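Side-chain contact in CobC (Shigella flexneri 2a, PDB 6NRU), which probably removes the phosphate from adenosylcobalamin 5'-phosphate and from alpha-ribazole 5'-phosphate, completing the nucleotide loop of vitamin B12: residues L159-I164 with A168-H173. Numbering follows the deposited sequence.
With EDO (1,2-ethanediol), chain Q.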
ATOM      1  N   LEU A 159      -6.391   1.577   4.587  1.00 37.14           N
ATOM      2  CA  LEU A 159      -7.535   0.919   3.968  1.00 38.92           C
ATOM      3  C   LEU A 159      -8.189  -0.047   4.944  1.00 39.97           C
ATOM      4  O   LEU A 159      -9.414  -0.048   5.108  1.00 42.17           O
ATOM      5  CB  LEU A 159      -7.102   0.192   2.695  1.00 38.36           C
ATOM      6  CG  LEU A 159      -8.218  -0.505   1.917  1.00 38.00           C
ATOM      7  CD1 LEU A 159      -9.055   0.508   1.165  1.00 38.97           C
ATOM      8  CD2 LEU A 159      -7.648  -1.538   0.965  1.00 38.47           C
ATOM      9  N   ILE A 160      -7.380  -0.872   5.611  1.00 35.59           N
ATOM     10  CA  ILE A 160      -7.913  -1.792   6.610  1.00 34.68           C
ATOM     11  C   ILE A 160      -8.665  -1.023   7.688  1.00 34.19           C
ATOM     12  O   ILE A 160      -9.811  -1.345   8.018  1.00 34.77           O
ATOM     13  CB  ILE A 160      -6.785  -2.645   7.218  1.00 34.53           C
ATOM     14  CG1 ILE A 160      -6.126  -3.512   6.146  1.00 34.58           C
ATOM     15  CG2 ILE A 160      -7.326  -3.515   8.342  1.00 33.55           C
ATOM     16  CD1 ILE A 160      -4.907  -4.262   6.641  1.00 33.08           C
ATOM     17  N   ALA A 161      -8.034   0.022   8.235  1.00 33.56           N
ATOM     18  CA  ALA A 161      -8.620   0.744   9.360  1.00 30.10           C
ATOM     19  C   ALA A 161      -9.951   1.384   8.989  1.00 36.25           C
ATOM     20  O   ALA A 161     -10.917   1.308   9.756  1.00 39.91           O
ATOM     21  CB  ALA A 161      -7.644   1.803   9.875  1.00 30.24           C
ATOM     22  N   ARG A 162     -10.029   2.017   7.817  1.00 34.94           N
ATOM     23  CA  ARG A 162     -11.268   2.693   7.448  1.00 36.43           C
ATOM     24  C   ARG A 162     -12.368   1.702   7.081  1.00 39.33           C
ATOM     25  O   ARG A 162     -13.550   1.970   7.333  1.00 40.59           O
ATOM     26  CB  ARG A 162     -11.018   3.662   6.293  1.00 34.22           C
ATOM     27  CG  ARG A 162     -10.115   4.827   6.647  1.00 34.43           C
ATOM     28  CD  ARG A 162     -10.653   5.604   7.836  1.00 37.31           C
ATOM     29  NE  ARG A 162     -11.867   6.349   7.516  1.00 41.57           N
ATOM     30  CZ  ARG A 162     -13.052   6.136   8.081  1.00 43.82           C
ATOM     31  NH1 ARG A 162     -13.194   5.187   8.998  1.00 43.32           N
ATOM     32  NH2 ARG A 162     -14.100   6.869   7.724  1.00 45.76           N
ATOM     33  N   LEU A 163     -12.004   0.556   6.497  1.00 38.78           N
ATOM     34  CA  LEU A 163     -13.010  -0.417   6.085  1.00 40.12           C
ATOM     35  C   LEU A 163     -13.748  -1.000   7.284  1.00 42.05           C
ATOM     36  O   LEU A 163     -14.960  -1.229   7.218  1.00 43.21           O
ATOM     37  CB  LEU A 163     -12.364  -1.532   5.266  1.00 39.15           C
ATOM     38  CG  LEU A 163     -12.096  -1.226   3.792  1.00 40.17           C
ATOM     39  CD1 LEU A 163     -11.339  -2.371   3.136  1.00 32.70           C
ATOM     40  CD2 LEU A 163     -13.392  -0.940   3.053  1.00 41.77           C
ATOM     41  N   ILE A 164     -13.042  -1.247   8.386  1.00 43.12           N
ATOM     42  CA  ILE A 164     -13.675  -1.850   9.554  1.00 45.49           C
ATOM     43  C   ILE A 164     -14.221  -0.753  10.464  1.00 51.57           C
ATOM     44  O   ILE A 164     -14.635  -1.021  11.598  1.00 54.21           O
ATOM     45  CB  ILE A 164     -12.704  -2.788  10.296  1.00 41.78           C
ATOM     46  CG1 ILE A 164     -11.579  -2.013  10.975  1.00 41.29           C
ATOM     47  CG2 ILE A 164     -12.088  -3.780   9.334  1.00 39.77           C
ATOM     48  CD1 ILE A 164     -10.573  -2.917  11.668  1.00 40.78           C
ATOM     49  N   ALA A 168      -8.928   7.455  10.855  1.00 45.59           N
ATOM     50  CA  ALA A 168      -7.699   7.346  10.079  1.00 48.05           C
ATOM     51  C   ALA A 168      -6.472   7.210  10.971  1.00 50.37           C
ATOM     52  O   ALA A 168      -5.464   6.633  10.551  1.00 52.26           O
ATOM     53  CB  ALA A 168      -7.554   8.554   9.157  1.00 50.91           C
ATOM     54  N   GLU A 169      -6.542   7.719  12.204  1.00 50.99           N
ATOM     55  CA  GLU A 169      -5.380   7.697  13.087  1.00 52.30           C
ATOM     56  C   GLU A 169      -4.987   6.274  13.464  1.00 53.06           C
ATOM     57  O   GLU A 169      -3.796   5.964  13.595  1.00 53.23           O
ATOM     58  CB  GLU A 169      -5.664   8.521  14.344  1.00 53.82           C
ATOM     59  CG  GLU A 169      -4.683   8.282  15.481  1.00 56.93           C
ATOM     60  CD  GLU A 169      -4.888   9.232  16.646  1.00 62.04           C
ATOM     61  OE1 GLU A 169      -6.050   9.595  16.927  1.00 63.65           O
ATOM     62  OE2 GLU A 169      -3.884   9.616  17.284  1.00 64.43           O
ATOM     63  N   SER A 170      -5.969   5.393  13.638  1.00 53.95           N
ATOM     64  CA  SER A 170      -5.720   4.025  14.074  1.00 54.71           C
ATOM     65  C   SER A 170      -5.252   3.110  12.947  1.00 56.79           C
ATOM     66  O   SER A 170      -5.366   1.886  13.074  1.00 58.14           O
ATOM     67  CB  SER A 170      -6.977   3.449  14.727  1.00 53.33           C
ATOM     68  OG  SER A 170      -8.066   3.478  13.826  1.00 51.86           O
HETATM   69  N   MSE A 171      -4.733   3.666  11.856  1.00 57.12           N
HETATM   70  CA  MSE A 171      -4.168   2.861  10.782  1.00 55.71           C
HETATM   71  C   MSE A 171      -2.929   2.124  11.261  1.00 54.46           C
HETATM   72  O   MSE A 171      -2.529   1.120  10.678  1.00 55.07           O
HETATM   73  CB  MSE A 171      -3.811   3.736   9.583  1.00 57.84           C
HETATM   74  CG  MSE A 171      -2.860   4.863   9.927  1.00 62.30           C
HETATM   75 SE   MSE A 171      -2.391   5.940   8.379  0.78 67.36          SE
HETATM   76  CE  MSE A 171      -0.966   4.839   7.627  1.00 66.70           C
ATOM     77  N   TRP A 172      -2.324   2.634  12.331  1.00 53.74           N
ATOM     78  CA  TRP A 172      -1.064   2.107  12.833  1.00 53.73           C
ATOM     79  C   TRP A 172      -1.232   0.879  13.712  1.00 51.60           C
ATOM     80  O   TRP A 172      -0.229   0.355  14.210  1.00 51.32           O
ATOM     81  CB  TRP A 172      -0.318   3.201  13.596  1.00 57.06           C
ATOM     82  CG  TRP A 172      -0.065   4.398  12.748  1.00 59.72           C
ATOM     83  CD1 TRP A 172      -0.697   5.604  12.823  1.00 61.41           C
ATOM     84  CD2 TRP A 172       0.877   4.503  11.673  1.00 60.54           C
ATOM     85  NE1 TRP A 172      -0.199   6.458  11.869  1.00 62.77           N
ATOM     86  CE2 TRP A 172       0.768   5.805  11.149  1.00 61.77           C
ATOM     87  CE3 TRP A 172       1.804   3.624  11.107  1.00 60.85           C
ATOM     88  CZ2 TRP A 172       1.551   6.250  10.088  1.00 62.83           C
ATOM     89  CZ3 TRP A 172       2.580   4.067  10.052  1.00 61.79           C
ATOM     90  CH2 TRP A 172       2.449   5.367   9.554  1.00 62.86           C
ATOM     91  N   HIS A 173      -2.463   0.410  13.920  1.00 49.84           N
ATOM     92  CA  HIS A 173      -2.679  -0.874  14.570  1.00 48.63           C
ATOM     93  C   HIS A 173      -2.496  -2.048  13.617  1.00 49.03           C
ATOM     94  O   HIS A 173      -2.483  -3.197  14.071  1.00 50.05           O
ATOM     95  CB  HIS A 173      -4.082  -0.935  15.183  1.00 46.33           C
ATOM     96  CG  HIS A 173      -4.275  -0.027  16.359  1.00 44.20           C
ATOM     97  ND1 HIS A 173      -3.523  -0.124  17.510  1.00 44.64           N
ATOM     98  CD2 HIS A 173      -5.152   0.984  16.569  1.00 43.48           C
ATOM     99  CE1 HIS A 173      -3.920   0.793  18.373  1.00 45.08           C
ATOM    100  NE2 HIS A 173      -4.908   1.479  17.827  1.00 45.00           N
TER
HETATM  101  C1  EDO Q 305     -17.363   5.341   9.288  1.00 41.14           C
HETATM  102  O1  EDO Q 305     -16.267   4.634   8.695  1.00 40.91           O
HETATM  103  C2  EDO Q 305     -17.180   6.844   9.100  1.00 41.37           C
HETATM  104  O2  EDO Q 305     -16.135   7.316   9.961  1.00 40.85           O
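A161, on the last turn of helix 153-163, meets M171, the first residue of the short 3-10 segment 171-173, and their CA atoms come within 5.1 Å as the chain doubles back after the helix. The methyl of A161 suits this close approach: its CB points at the returning backbone and lies 3.7 Å from M171 CA and 3.9 Å from S170 O, a close fit for which so small a side chain is well suited. M171, a selenomethionine, adds only the root of its side chain, with its CB 4.3 Å from A161 CB; the rest leads away from this contact, and M171 also packs against S157 and L158 of the same helix and F124 of helix 124-136. S170 OG forms a hydrogen bond across the turn with the carbonyl oxygen of P167.

R162 reaches the loop with its aliphatic part. Its chain folds at chi2 (-56°) and chi3 (-70°), which brings R162 CD to 3.9 Å from A168 N; the short side chain of A168 lets the methylenes lie close to the main chain. Beyond it, R162 NH1 donates to the carbonyl oxygen of M166 and, through a bent bond of 3.1 Å (N-H...O 137°), to O1 of an ethanediol probably acquired from the crystallisation liquor; NH2 adds a weak bond to the same oxygen.

No hydrogen bond passes directly between the segments; they meet by van der Waals packing. The chain thus reverses after helix 153-163 and packs back on its last turn, within the alpha/beta fold of the histidine phosphatase superfamily (branch 1), with M171 about 7 Å from E84, the probable proton donor/acceptor, side chain to side chain.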